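Local atomic coordinates of beta-1,3-glucosyltransferase (Paecilomyces sp. J18, PDB entry 5JVV), a protein that is a carbohydrate-active enzyme of the glucosyltransferase kind that folds as a compact beta-sandwich, probably a jelly roll, of two curved sheets. Residues Ser10-Leu15 with Val45-Ser50; Asp79-Gly84 with Tyr186-Thr191; Ile87-His92 with Ile291-Thr296; Pro102-Val107 with Leu241-Thr246; Lys196-Pro201 with Ser217-Pro222. One frame throughout, in Å; residues are numbered along the deposited sequence. Where two conformers were deposited one is given.

Interaction 1: Ser10-Leu15 with Val45-Ser50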
# COMPACT_ATOMS: atom_id res chain seq x y z
N SER A 10 3.00 15.02 9.05
CA SER A 10 4.35 14.48 9.07
C SER A 10 4.77 14.25 10.51
O SER A 10 4.17 14.81 11.43
CB SER A 10 5.35 15.41 8.36
OG SER A 10 5.60 16.56 9.13
N GLY A 11 5.79 13.41 10.71
CA GLY A 11 6.36 13.19 12.02
C GLY A 11 5.36 12.73 13.06
O GLY A 11 4.49 11.89 12.77
N LYS A 12 5.45 13.29 14.26
CA LYS A 12 4.56 12.90 15.35
C LYS A 12 3.10 13.16 15.01
O LYS A 12 2.22 12.39 15.39
CB LYS A 12 4.93 13.63 16.64
CG LYS A 12 6.39 13.51 17.00
CD LYS A 12 6.75 14.34 18.23
CE LYS A 12 6.22 13.72 19.51
NZ LYS A 12 7.15 13.96 20.66
N ASP A 13 2.84 14.26 14.30
CA ASP A 13 1.47 14.59 13.90
C ASP A 13 0.90 13.52 12.99
O ASP A 13 -0.29 13.20 13.06
CB ASP A 13 1.43 15.95 13.18
CG ASP A 13 1.76 17.11 14.10
OD1 ASP A 13 1.66 16.95 15.33
OD2 ASP A 13 2.09 18.19 13.58
N PHE A 14 1.75 12.97 12.12
CA PHE A 14 1.34 11.87 11.27
C PHE A 14 0.94 10.69 12.14
O PHE A 14 -0.16 10.16 12.01
CB PHE A 14 2.49 11.48 10.33
CG PHE A 14 2.20 10.28 9.47
CD1 PHE A 14 1.66 10.43 8.19
CD2 PHE A 14 2.48 8.99 9.94
CE1 PHE A 14 1.41 9.32 7.40
CE2 PHE A 14 2.22 7.89 9.16
CZ PHE A 14 1.69 8.05 7.89
N LEU A 15 1.83 10.27 13.04
CA LEU A 15 1.52 9.14 13.91
C LEU A 15 0.24 9.36 14.73
O LEU A 15 -0.56 8.43 14.92
CB LEU A 15 2.71 8.84 14.83
CG LEU A 15 3.97 8.31 14.15
CD1 LEU A 15 5.12 8.24 15.13
CD2 LEU A 15 3.70 6.94 13.51
N VAL A 45 8.55 1.56 15.20
CA VAL A 45 8.02 2.87 14.83
C VAL A 45 8.87 3.93 15.48
O VAL A 45 9.19 3.86 16.68
CB VAL A 45 6.56 3.04 15.30
CG1 VAL A 45 6.12 4.49 15.17
CG2 VAL A 45 5.63 2.13 14.50
N LYS A 46 9.25 4.93 14.69
CA LYS A 46 10.04 6.04 15.19
C LYS A 46 9.93 7.20 14.22
O LYS A 46 9.57 7.01 13.05
CB LYS A 46 11.51 5.64 15.35
CG LYS A 46 12.17 5.17 14.06
CD LYS A 46 13.53 4.51 14.34
CE LYS A 46 14.15 3.99 13.04
NZ LYS A 46 15.38 3.16 13.31
N VAL A 47 10.24 8.40 14.70
CA VAL A 47 10.41 9.55 13.82
C VAL A 47 11.91 9.69 13.63
O VAL A 47 12.67 9.65 14.61
CB VAL A 47 9.82 10.83 14.42
CG1 VAL A 47 10.13 12.03 13.53
CG2 VAL A 47 8.32 10.68 14.59
N THR A 48 12.35 9.80 12.39
CA THR A 48 13.77 9.85 12.11
C THR A 48 14.31 11.27 12.26
O THR A 48 13.55 12.24 12.41
CB THR A 48 14.12 9.36 10.70
OG1 THR A 48 13.77 10.37 9.74
CG2 THR A 48 13.38 8.05 10.37
N SER A 49 15.63 11.40 12.21
CA SER A 49 16.27 12.70 12.36
C SER A 49 15.97 13.64 11.19
O SER A 49 16.12 14.85 11.32
CB SER A 49 17.77 12.52 12.54
OG SER A 49 18.36 11.92 11.40
N SER A 50 15.55 13.09 10.05
CA SER A 50 15.18 13.93 8.91
C SER A 50 13.71 14.35 8.99
O SER A 50 13.23 15.12 8.15
CB SER A 50 15.45 13.21 7.59
OG SER A 50 14.49 12.19 7.39
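Leu15 spreads both methyls of its fork over CG1 of Val45, with CD2 3.8 Å and CD1 3.9 Å from that carbon, so the two side chains meet tip to tip. With CG anti to the carbonyl carbon (chi1 -68°) the leucine reaches off the helix toward the strand, while Val45 meets it with CG1 set anti to its own backbone N. Val47 works differently. Its CG2 slides past Leu15 CD1 in the opposite direction at 4.1 Å and settles on the first helical turn, 3.9 Å from Lys12 N. Lys12 adds only aliphatic bulk: its CG lies 4.2 Å from Val47 CG2, the chain crosses the valine at about a right angle, then bends and carries its amine away. Gly11 has a positive phi (56°), a backbone shape that glycine adopts easily, and its bare backbone lies under the valine. Beta-branched valines suit the extended strand, and no hydrogen bond joins the two segments. Val53 and Arg36 also touch Leu15, while Ala39 and Leu55 touch Val45. The arrangement is apolar helix-on-strand packing, with helix 11-16 lying against strand 45-47 of the antiparallel sheet of the beta-sandwich.

Interaction 2: Asp79-Gly84 with Tyr186-Thr191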
# COMPACT_ATOMS: atom_id res chain seq x y z
N ASP A 79 -9.26 10.18 10.73
CA ASP A 79 -10.17 10.95 9.88
C ASP A 79 -10.28 10.30 8.51
O ASP A 79 -9.31 9.76 7.98
CB ASP A 79 -9.70 12.40 9.74
CG ASP A 79 -9.78 13.17 11.05
OD1 ASP A 79 -10.60 12.78 11.93
OD2 ASP A 79 -9.04 14.16 11.21
N LYS A 80 -11.47 10.34 7.93
CA LYS A 80 -11.68 9.71 6.64
C LYS A 80 -11.58 10.71 5.49
O LYS A 80 -11.76 11.91 5.67
CB LYS A 80 -13.04 9.02 6.61
CG LYS A 80 -13.18 7.90 7.63
CD LYS A 80 -14.58 7.30 7.58
CE LYS A 80 -14.69 6.05 8.46
NZ LYS A 80 -16.08 5.52 8.46
N ILE A 81 -11.28 10.19 4.30
CA ILE A 81 -11.21 11.01 3.10
C ILE A 81 -12.44 10.76 2.24
O ILE A 81 -12.94 9.64 2.15
CB ILE A 81 -9.93 10.70 2.29
CG1 ILE A 81 -9.84 9.20 2.01
CG2 ILE A 81 -8.69 11.17 3.05
CD1 ILE A 81 -9.07 8.85 0.75
N ASP A 82 -12.95 11.81 1.60
CA ASP A 82 -14.12 11.66 0.74
C ASP A 82 -13.95 12.53 -0.49
O ASP A 82 -14.20 13.74 -0.46
CB ASP A 82 -15.39 12.04 1.49
CG ASP A 82 -16.65 11.68 0.71
OD1 ASP A 82 -16.55 10.97 -0.31
OD2 ASP A 82 -17.75 12.09 1.15
N HIS A 83 -13.55 11.88 -1.59
CA HIS A 83 -13.13 12.56 -2.81
C HIS A 83 -11.92 13.46 -2.54
O HIS A 83 -11.38 13.46 -1.43
CB HIS A 83 -14.27 13.36 -3.45
CG HIS A 83 -15.40 12.51 -3.94
ND1 HIS A 83 -15.96 11.49 -3.20
CD2 HIS A 83 -16.09 12.54 -5.11
CE1 HIS A 83 -16.94 10.92 -3.89
NE2 HIS A 83 -17.04 11.54 -5.05
N GLY A 84 -11.47 14.20 -3.55
CA GLY A 84 -10.35 15.12 -3.39
C GLY A 84 -9.03 14.53 -3.84
O GLY A 84 -8.99 13.62 -4.67
N TYR A 186 3.24 9.15 -4.39
CA TYR A 186 2.03 8.55 -4.92
C TYR A 186 0.88 9.52 -4.70
O TYR A 186 0.69 10.05 -3.60
CB TYR A 186 1.74 7.20 -4.26
CG TYR A 186 2.30 6.04 -5.05
CD1 TYR A 186 1.56 5.44 -6.05
CD2 TYR A 186 3.59 5.56 -4.81
CE1 TYR A 186 2.05 4.40 -6.79
CE2 TYR A 186 4.10 4.51 -5.55
CZ TYR A 186 3.32 3.93 -6.54
OH TYR A 186 3.79 2.89 -7.31
N ALA A 187 0.12 9.76 -5.76
CA ALA A 187 -0.99 10.70 -5.72
C ALA A 187 -2.27 10.03 -6.18
O ALA A 187 -2.27 9.25 -7.13
CB ALA A 187 -0.70 11.92 -6.60
N MET A 188 -3.37 10.35 -5.50
CA MET A 188 -4.69 9.89 -5.93
C MET A 188 -5.63 11.07 -6.11
O MET A 188 -5.73 11.92 -5.23
CB MET A 188 -5.29 8.95 -4.88
CG MET A 188 -6.74 8.58 -5.23
SD MET A 188 -7.48 7.32 -4.17
CE MET A 188 -7.37 8.09 -2.56
N GLN A 189 -6.30 11.12 -7.26
CA GLN A 189 -7.43 12.02 -7.45
C GLN A 189 -8.70 11.19 -7.50
O GLN A 189 -8.80 10.25 -8.29
CB GLN A 189 -7.31 12.82 -8.74
CG GLN A 189 -8.43 13.84 -8.92
CD GLN A 189 -8.41 14.51 -10.28
OE1 GLN A 189 -7.82 14.00 -11.23
NE2 GLN A 189 -9.06 15.67 -10.37
N TRP A 190 -9.67 11.54 -6.65
CA TRP A 190 -10.92 10.77 -6.54
C TRP A 190 -12.10 11.70 -6.81
O TRP A 190 -12.32 12.67 -6.07
CB TRP A 190 -10.98 10.17 -5.13
CG TRP A 190 -12.27 9.53 -4.66
CD1 TRP A 190 -13.39 9.24 -5.39
CD2 TRP A 190 -12.54 9.09 -3.32
NE1 TRP A 190 -14.34 8.65 -4.59
CE2 TRP A 190 -13.85 8.56 -3.31
CE3 TRP A 190 -11.81 9.11 -2.13
CZ2 TRP A 190 -14.43 8.05 -2.15
CZ3 TRP A 190 -12.39 8.60 -0.98
CH2 TRP A 190 -13.69 8.08 -1.00
N THR A 191 -12.84 11.43 -7.89
CA THR A 191 -14.04 12.20 -8.24
C THR A 191 -15.19 11.21 -8.38
O THR A 191 -14.98 10.02 -8.23
CB THR A 191 -13.89 12.97 -9.56
OG1 THR A 191 -13.87 12.05 -10.66
CG2 THR A 191 -12.61 13.79 -9.56
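An antiparallel strand pairing, topped by an offset histidine-tryptophan stack, joins the start of strand 84-90 to the end of strand 184-190 in the antiparallel sheet of the beta-sandwich. Gly84 and Trp190 form a hydrogen-bonded pair: Trp190 N gives a nearly straight bond (165°) to Gly84 O at 3.0 Å, and Gly84 N returns a more bent one to Trp190 O at 3.1 Å. The positive phi of Gly84 (97°) would press a CB against the preceding carbonyl, so glycine suits the place. Trp190, with CG anti to its backbone N, lays its indole under the 82-83 backbone, and His83 N stands over one face, 3.3 Å from Trp190 CE3. The His83 ring covers the five-membered ring, centroids 4.1 Å apart and planes at 25°, with Trp190 NE1 over the imidazole face. Both imidazole nitrogens are engaged: His83 ND1 donates to Asp82 OD1 at 3.0 Å, from above the carboxylate plane, and His83 NE2 is hydrogen-bonded to Asp192. Two carboxylates so placed would probably favour a positively charged ring. Trp190 NE1 is satisfied by Gly233 O. At the far rim of the indole the side-chain packing is aliphatic. Ile81 CD1 lies 3.8 Å from Trp190 CZ3 and meets Met188 CE tip to tip at 3.8 Å.

Interaction 3: Ile87-His92 with Ile291-Thr296; sequences IADIKH and INYLKT
The Tyr293 ring is sandwiched between two aliphatic carbons. Asp89 CB lies over one face, 3.5 Å from the ring centroid, as a CH-pi contact, and CE of Lys295 stands over the opposite face on its way to a salt bridge with Asp212. Tyr293 reaches this pose with CG in the crowded position between backbone N and carbonyl carbon (chi1 66°), which folds the ring back across the neighbouring strand. Ile87 runs alongside, pointing the same way, its CG2 4.1 Å from Tyr293 CE1. Asp89, CG anti to its backbone N, sends its carboxylate past the ring. Asn292 ND2 donates to Asp89 OD1 at 2.9 Å, almost straight (166°) but from above the carboxylate plane, the two flat groups being turned 72° apart; OD1 also holds a salt bridge with Arg202. A water donates to Asp89 OD2 at 2.7 Å and reaches Tyr293 OH at 2.5 Å. Small Ala88 accommodates Leu294 on the other face. Two amides grip the carbonyl of Asp89, with Asn292 N at 2.8 Å and Tyr293 N at 3.3 Å from its O. Both residues thus face Asp89, the signature of a classic beta bulge, here set in the antiparallel sheet of the sandwich.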
# COMPACT_ATOMS: atom_id res chain seq x y z
N ILE A 87 -1.91 12.98 -1.38
CA ILE A 87 -0.52 13.02 -1.82
C ILE A 87 0.35 12.41 -0.74
O ILE A 87 0.41 12.92 0.37
CB ILE A 87 -0.05 14.47 -2.04
CG1 ILE A 87 -1.01 15.22 -2.97
CG2 ILE A 87 1.39 14.50 -2.57
CD1 ILE A 87 -0.81 14.92 -4.43
N ALA A 88 1.01 11.30 -1.06
CA ALA A 88 1.92 10.67 -0.11
C ALA A 88 3.34 10.71 -0.62
O ALA A 88 3.64 10.12 -1.67
CB ALA A 88 1.50 9.24 0.14
N ASP A 89 4.22 11.41 0.10
CA ASP A 89 5.64 11.41 -0.24
C ASP A 89 6.31 10.32 0.58
O ASP A 89 6.40 10.42 1.81
CB ASP A 89 6.25 12.80 -0.00
CG ASP A 89 7.72 12.86 -0.37
OD1 ASP A 89 8.45 11.88 -0.13
OD2 ASP A 89 8.17 13.93 -0.87
N ILE A 90 6.76 9.27 -0.10
CA ILE A 90 7.28 8.07 0.56
C ILE A 90 8.73 7.86 0.13
O ILE A 90 9.02 7.73 -1.06
CB ILE A 90 6.42 6.85 0.17
CG1 ILE A 90 4.96 7.08 0.57
CG2 ILE A 90 6.96 5.57 0.80
CD1 ILE A 90 3.97 6.17 -0.12
N LYS A 91 9.65 7.86 1.09
CA LYS A 91 11.07 7.70 0.80
C LYS A 91 11.43 6.22 0.58
O LYS A 91 12.31 5.89 -0.21
CB LYS A 91 11.91 8.30 1.93
CG LYS A 91 13.42 8.12 1.74
CD LYS A 91 14.20 8.48 3.00
CE LYS A 91 14.13 9.97 3.31
NZ LYS A 91 14.78 10.79 2.25
N HIS A 92 10.73 5.33 1.28
CA HIS A 92 11.08 3.92 1.29
C HIS A 92 9.81 3.14 1.55
O HIS A 92 8.95 3.58 2.31
CB HIS A 92 12.10 3.65 2.41
CG HIS A 92 12.80 2.33 2.32
ND1 HIS A 92 12.25 1.16 2.81
CD2 HIS A 92 14.04 2.01 1.88
CE1 HIS A 92 13.11 0.17 2.64
NE2 HIS A 92 14.20 0.65 2.08
N ILE A 291 8.02 7.34 5.54
CA ILE A 291 7.06 8.26 4.95
C ILE A 291 7.45 9.69 5.29
O ILE A 291 7.55 10.05 6.47
CB ILE A 291 5.64 7.95 5.45
CG1 ILE A 291 5.22 6.54 5.03
CG2 ILE A 291 4.64 8.99 4.93
CD1 ILE A 291 4.16 5.90 5.92
N ASN A 292 7.70 10.50 4.27
CA ASN A 292 8.02 11.91 4.49
C ASN A 292 6.81 12.72 4.91
O ASN A 292 6.85 13.45 5.90
CB ASN A 292 8.64 12.52 3.23
CG ASN A 292 10.10 12.21 3.10
OD1 ASN A 292 10.83 12.16 4.09
ND2 ASN A 292 10.55 12.00 1.87
N TYR A 293 5.73 12.62 4.14
CA TYR A 293 4.50 13.30 4.53
C TYR A 293 3.29 12.72 3.86
O TYR A 293 3.39 12.02 2.85
CB TYR A 293 4.57 14.80 4.24
CG TYR A 293 4.65 15.21 2.78
CD1 TYR A 293 3.52 15.23 1.96
CD2 TYR A 293 5.86 15.64 2.24
CE1 TYR A 293 3.60 15.64 0.63
CE2 TYR A 293 5.95 16.05 0.92
CZ TYR A 293 4.82 16.05 0.12
OH TYR A 293 4.92 16.46 -1.19
N LEU A 294 2.13 13.04 4.43
CA LEU A 294 0.85 12.73 3.83
C LEU A 294 0.02 14.00 3.82
O LEU A 294 -0.23 14.59 4.88
CB LEU A 294 0.14 11.62 4.61
CG LEU A 294 -1.29 11.27 4.17
CD1 LEU A 294 -1.31 10.84 2.72
CD2 LEU A 294 -1.86 10.17 5.07
N LYS A 295 -0.38 14.45 2.64
CA LYS A 295 -1.20 15.65 2.52
C LYS A 295 -2.50 15.35 1.78
O LYS A 295 -2.49 14.63 0.77
CB LYS A 295 -0.42 16.78 1.84
CG LYS A 295 0.75 17.26 2.70
CD LYS A 295 1.64 18.29 2.02
CE LYS A 295 2.84 18.56 2.92
NZ LYS A 295 3.76 19.60 2.38
N THR A 296 -3.61 15.87 2.29
CA THR A 296 -4.90 15.67 1.63
C THR A 296 -5.48 17.02 1.23
O THR A 296 -5.20 18.05 1.86
CB THR A 296 -5.89 14.94 2.55
OG1 THR A 296 -6.08 15.71 3.75
CG2 THR A 296 -5.36 13.57 2.93
O HOH W 1 7.09 15.90 -2.36

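Interaction 4: Pro102-Val107 with Leu241-Thr246; sequences PAFWTV and LVFDTT
Strands 102-107 and 241-246 run antiparallel, with Ala103-Asp244 and Trp105-Val242 as hydrogen-bonded pairs; Trp105 N to Val242 O, at 2.9 Å, is typical. On the face of Phe104 and Phe243 the two rings form an offset stack, with their planes nearly parallel (4°) and centroids 4.3 Å apart. Side by side and pointing the same way, they slip so that Phe243 CZ rides over Phe104 CE1 at 3.5 Å. Farther along, Leu241 CD2 packs on Thr106 CG2 at 3.6 Å, while the Thr106 hydroxyl turns to Gln239. On the other face, Trp105 and Asp244 both place CG in the crowded position (chi1 62° and 75°), folding toward each other. Trp105 NE1 donates to Asp244 OD1 at 2.9 Å, which fixes the indole's rotation and satisfies one oxygen of a buried carboxylate. Val242 lies beneath the indole, its CB 3.8 Å from the centroid of the five-membered ring, a flat surface that suits a branched side chain. Strand 116-121 flanks Phe104 and Thr106 by backbone bonds, and strand 70-77 lies beyond 240-247, its Arg74 touching Trp105, Val242 and Asp244. From the other sheet, Trp289 of strand 289-297 meets Phe243 edge-to-face.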
# COMPACT_ATOMS: atom_id res chain seq x y z
N PRO A 102 3.32 -5.63 1.67
CA PRO A 102 3.03 -4.25 2.06
C PRO A 102 1.83 -3.69 1.30
O PRO A 102 1.52 -4.13 0.18
CB PRO A 102 4.29 -3.52 1.60
CG PRO A 102 4.68 -4.25 0.34
CD PRO A 102 4.36 -5.71 0.63
N ALA A 103 1.16 -2.71 1.91
CA ALA A 103 0.06 -2.05 1.22
C ALA A 103 -0.19 -0.65 1.74
O ALA A 103 -0.14 -0.40 2.94
CB ALA A 103 -1.22 -2.88 1.34
N PHE A 104 -0.42 0.26 0.80
CA PHE A 104 -0.98 1.58 1.07
C PHE A 104 -2.33 1.57 0.37
O PHE A 104 -2.41 1.42 -0.85
CB PHE A 104 -0.07 2.69 0.50
CG PHE A 104 -0.66 4.08 0.57
CD1 PHE A 104 -1.43 4.48 1.66
CD2 PHE A 104 -0.39 5.00 -0.44
CE1 PHE A 104 -1.95 5.78 1.73
CE2 PHE A 104 -0.92 6.30 -0.39
CZ PHE A 104 -1.70 6.68 0.70
N TRP A 105 -3.40 1.67 1.14
CA TRP A 105 -4.72 1.41 0.59
C TRP A 105 -5.81 2.12 1.38
O TRP A 105 -5.52 2.80 2.36
CB TRP A 105 -4.97 -0.10 0.50
CG TRP A 105 -4.95 -0.84 1.81
CD1 TRP A 105 -3.89 -1.00 2.67
CD2 TRP A 105 -6.05 -1.55 2.40
NE1 TRP A 105 -4.27 -1.77 3.75
CE2 TRP A 105 -5.59 -2.12 3.60
CE3 TRP A 105 -7.37 -1.77 2.00
CZ2 TRP A 105 -6.42 -2.88 4.43
CZ3 TRP A 105 -8.19 -2.53 2.83
CH2 TRP A 105 -7.71 -3.07 4.03
N THR A 106 -7.06 2.00 0.93
CA THR A 106 -8.17 2.66 1.61
C THR A 106 -9.29 1.67 1.86
O THR A 106 -9.51 0.76 1.07
CB THR A 106 -8.72 3.88 0.80
OG1 THR A 106 -9.64 3.43 -0.21
CG2 THR A 106 -7.59 4.70 0.16
N VAL A 107 -9.98 1.84 2.98
CA VAL A 107 -11.04 0.91 3.33
C VAL A 107 -12.17 1.61 4.08
O VAL A 107 -11.94 2.60 4.79
CB VAL A 107 -10.47 -0.25 4.17
CG1 VAL A 107 -10.12 0.21 5.57
CG2 VAL A 107 -11.44 -1.43 4.20
N LEU A 241 -7.46 5.83 5.32
CA LEU A 241 -6.18 5.50 4.69
C LEU A 241 -5.42 4.51 5.57
O LEU A 241 -5.40 4.65 6.80
CB LEU A 241 -5.34 6.76 4.50
CG LEU A 241 -5.96 7.83 3.59
CD1 LEU A 241 -5.12 9.10 3.56
CD2 LEU A 241 -6.12 7.28 2.19
N VAL A 242 -4.78 3.52 4.95
CA VAL A 242 -4.11 2.46 5.69
C VAL A 242 -2.71 2.21 5.14
O VAL A 242 -2.53 2.11 3.92
CB VAL A 242 -4.90 1.13 5.61
CG1 VAL A 242 -4.23 0.06 6.49
CG2 VAL A 242 -6.36 1.32 6.03
N PHE A 243 -1.74 2.12 6.04
CA PHE A 243 -0.41 1.63 5.69
C PHE A 243 -0.20 0.38 6.52
O PHE A 243 -0.40 0.40 7.73
CB PHE A 243 0.70 2.63 6.06
CG PHE A 243 0.79 3.84 5.18
CD1 PHE A 243 1.59 3.84 4.04
CD2 PHE A 243 0.10 5.01 5.51
CE1 PHE A 243 1.69 4.97 3.23
CE2 PHE A 243 0.19 6.14 4.71
CZ PHE A 243 0.98 6.12 3.57
N ASP A 244 0.21 -0.70 5.88
CA ASP A 244 0.55 -1.89 6.65
C ASP A 244 1.62 -2.70 5.95
O ASP A 244 1.93 -2.46 4.78
CB ASP A 244 -0.70 -2.74 6.96
CG ASP A 244 -1.21 -3.50 5.76
OD1 ASP A 244 -2.39 -3.33 5.38
OD2 ASP A 244 -0.44 -4.31 5.19
N THR A 245 2.21 -3.64 6.69
CA THR A 245 2.99 -4.71 6.09
C THR A 245 2.58 -5.99 6.80
O THR A 245 2.74 -6.12 8.02
CB THR A 245 4.50 -4.51 6.26
OG1 THR A 245 4.87 -3.24 5.70
CG2 THR A 245 5.29 -5.62 5.56
N THR A 246 2.01 -6.93 6.04
CA THR A 246 1.75 -8.26 6.57
C THR A 246 2.71 -9.25 5.91
O THR A 246 3.60 -8.84 5.17
CB THR A 246 0.26 -8.67 6.43
OG1 THR A 246 0.02 -9.88 7.15
CG2 THR A 246 -0.14 -8.86 4.96

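Interaction 5: Lys196-Pro201 with Ser217-Pro222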
# COMPACT_ATOMS: atom_id res chain seq x y z
N LYS A 196 -7.93 8.28 -10.16
CA LYS A 196 -6.68 8.27 -10.92
C LYS A 196 -5.51 8.20 -9.96
O LYS A 196 -5.51 8.89 -8.94
CB LYS A 196 -6.58 9.52 -11.79
CG LYS A 196 -7.54 9.52 -12.96
CD LYS A 196 -7.49 10.85 -13.71
CE LYS A 196 -8.44 10.87 -14.89
NZ LYS A 196 -8.37 12.18 -15.63
N LEU A 197 -4.53 7.37 -10.29
CA LEU A 197 -3.34 7.21 -9.46
C LEU A 197 -2.08 7.55 -10.25
O LEU A 197 -1.94 7.11 -11.40
CB LEU A 197 -3.24 5.79 -8.91
CG LEU A 197 -4.45 5.28 -8.12
CD1 LEU A 197 -4.26 3.80 -7.77
CD2 LEU A 197 -4.62 6.10 -6.86
N TRP A 198 -1.18 8.32 -9.65
CA TRP A 198 0.10 8.66 -10.27
C TRP A 198 1.25 8.25 -9.35
O TRP A 198 1.12 8.29 -8.13
CB TRP A 198 0.24 10.17 -10.50
CG TRP A 198 -0.68 10.82 -11.49
CD1 TRP A 198 -0.39 11.16 -12.80
CD2 TRP A 198 -2.01 11.30 -11.25
NE1 TRP A 198 -1.47 11.78 -13.38
CE2 TRP A 198 -2.48 11.88 -12.45
CE3 TRP A 198 -2.86 11.28 -10.14
CZ2 TRP A 198 -3.75 12.45 -12.56
CZ3 TRP A 198 -4.13 11.84 -10.25
CH2 TRP A 198 -4.56 12.41 -11.46
N PHE A 199 2.37 7.88 -9.95
CA PHE A 199 3.62 7.73 -9.22
C PHE A 199 4.64 8.68 -9.83
O PHE A 199 4.87 8.63 -11.05
CB PHE A 199 4.14 6.29 -9.25
CG PHE A 199 5.60 6.17 -8.90
CD1 PHE A 199 6.08 6.64 -7.68
CD2 PHE A 199 6.49 5.60 -9.80
CE1 PHE A 199 7.44 6.52 -7.36
CE2 PHE A 199 7.85 5.49 -9.49
CZ PHE A 199 8.31 5.95 -8.28
N PHE A 200 5.23 9.54 -9.00
CA PHE A 200 6.27 10.47 -9.44
C PHE A 200 7.56 10.11 -8.73
O PHE A 200 7.66 10.28 -7.52
CB PHE A 200 5.90 11.90 -9.08
CG PHE A 200 4.54 12.31 -9.58
CD1 PHE A 200 4.30 12.47 -10.93
CD2 PHE A 200 3.51 12.56 -8.68
CE1 PHE A 200 3.05 12.85 -11.39
CE2 PHE A 200 2.26 12.95 -9.12
CZ PHE A 200 2.03 13.10 -10.47
N PRO A 201 8.55 9.61 -9.49
CA PRO A 201 9.86 9.27 -8.92
C PRO A 201 10.50 10.49 -8.26
O PRO A 201 10.23 11.63 -8.67
CB PRO A 201 10.69 8.86 -10.14
CG PRO A 201 9.69 8.51 -11.19
CD PRO A 201 8.50 9.38 -10.94
N SER A 217 -3.47 19.20 -13.84
CA SER A 217 -3.06 19.29 -15.24
C SER A 217 -1.57 19.02 -15.42
O SER A 217 -1.15 18.43 -16.42
CB SER A 217 -3.43 20.64 -15.83
OG SER A 217 -4.81 20.89 -15.68
N GLU A 218 -0.74 19.42 -14.45
CA GLU A 218 0.67 19.15 -14.63
C GLU A 218 1.11 17.76 -14.18
O GLU A 218 2.28 17.42 -14.31
CB GLU A 218 1.56 20.23 -14.00
CG GLU A 218 1.55 20.30 -12.52
CD GLU A 218 2.83 20.91 -11.99
OE1 GLU A 218 3.06 20.82 -10.78
OE2 GLU A 218 3.62 21.46 -12.80
N PHE A 219 0.16 16.95 -13.71
CA PHE A 219 0.49 15.59 -13.27
C PHE A 219 0.78 14.70 -14.47
O PHE A 219 1.42 13.65 -14.35
CB PHE A 219 -0.65 14.97 -12.45
CG PHE A 219 -0.83 15.57 -11.08
CD1 PHE A 219 -0.19 16.75 -10.70
CD2 PHE A 219 -1.66 14.92 -10.16
CE1 PHE A 219 -0.39 17.28 -9.43
CE2 PHE A 219 -1.86 15.44 -8.89
CZ PHE A 219 -1.22 16.62 -8.52
N GLY A 220 0.28 15.09 -15.64
CA GLY A 220 0.44 14.28 -16.83
C GLY A 220 -0.47 13.06 -16.79
O GLY A 220 -1.46 13.02 -16.05
N THR A 221 -0.12 12.06 -17.60
CA THR A 221 -0.94 10.85 -17.73
C THR A 221 -0.89 10.03 -16.44
O THR A 221 0.19 9.82 -15.89
CB THR A 221 -0.43 10.00 -18.90
OG1 THR A 221 -0.41 10.80 -20.09
CG2 THR A 221 -1.33 8.78 -19.11
N PRO A 222 -2.06 9.58 -15.95
CA PRO A 222 -2.08 8.76 -14.73
C PRO A 222 -1.34 7.45 -14.94
O PRO A 222 -1.27 6.98 -16.08
CB PRO A 222 -3.57 8.43 -14.55
CG PRO A 222 -4.29 9.50 -15.27
CD PRO A 222 -3.42 9.88 -16.44
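The indole of Trp198 is packed on both faces and held at its edge. Over one face sits Pro222, whose CA lies 3.7 Å from the centroid of the five-membered ring; over the opposite face comes Phe219, with CB 3.7 Å from that same centroid. The Phe219 ring stands on the indole like an upright plate, edge toward the six-membered ring, centroids 5.0 Å apart and planes at 85°. Phe200 in turn points its own edge at the face of Phe219 (centroids 5.5 Å apart, planes at 74°), its CZ 3.8 Å from Phe219 CB. The three rings thus form an aromatic cluster of successive T-shaped pairs. At the indole edge, Trp198 NE1 donates to Gly220 O at 2.9 Å, straight (170°) and in the ring plane, though the donor stands above the carbonyl plane. This bond pins the rotation of Trp198 and gives its N-H a partner. Glycine suits position 220, where phi is positive and the chain wraps round the indole edge, and the compact ring of Pro222 lets its CA-H come close over the indole face while CG lies near CZ2. Lys196 runs extended alongside that proline, CD 3.8 Å from Pro222 CG. Strand 195-201 lies between strand 184-190 and the short strand 224-226, which begins just after Pro222, while Ile209 of helix 207-210 touches both Phe200 and Phe219.

How the interactions relate
Interactions 1, 2, 3 and 5 all reach the antiparallel sheet, whereas interaction 4 lies in the mixed sheet, near the chain's centre. Strand 84-90 pairs with 289-297 and 184-190, and 184-190 with 195-201, so interactions 3, 2 and 5 follow one another across the sheet, each about 14 Å, centre to centre, from the next. The two sheets meet where Ala88, Ile90, Ile291 and Leu294 pack on Phe104, Phe243 and Leu241; Phe14 and Ile81 add to this core. Along the chain, interaction 1 closes before the others open, interaction 2 crosses 3 and 4, its segments alternating with theirs, and interaction 3 spans 4 and 5. Strand 289-297 also pairs with 5-9, bringing the chain ends together.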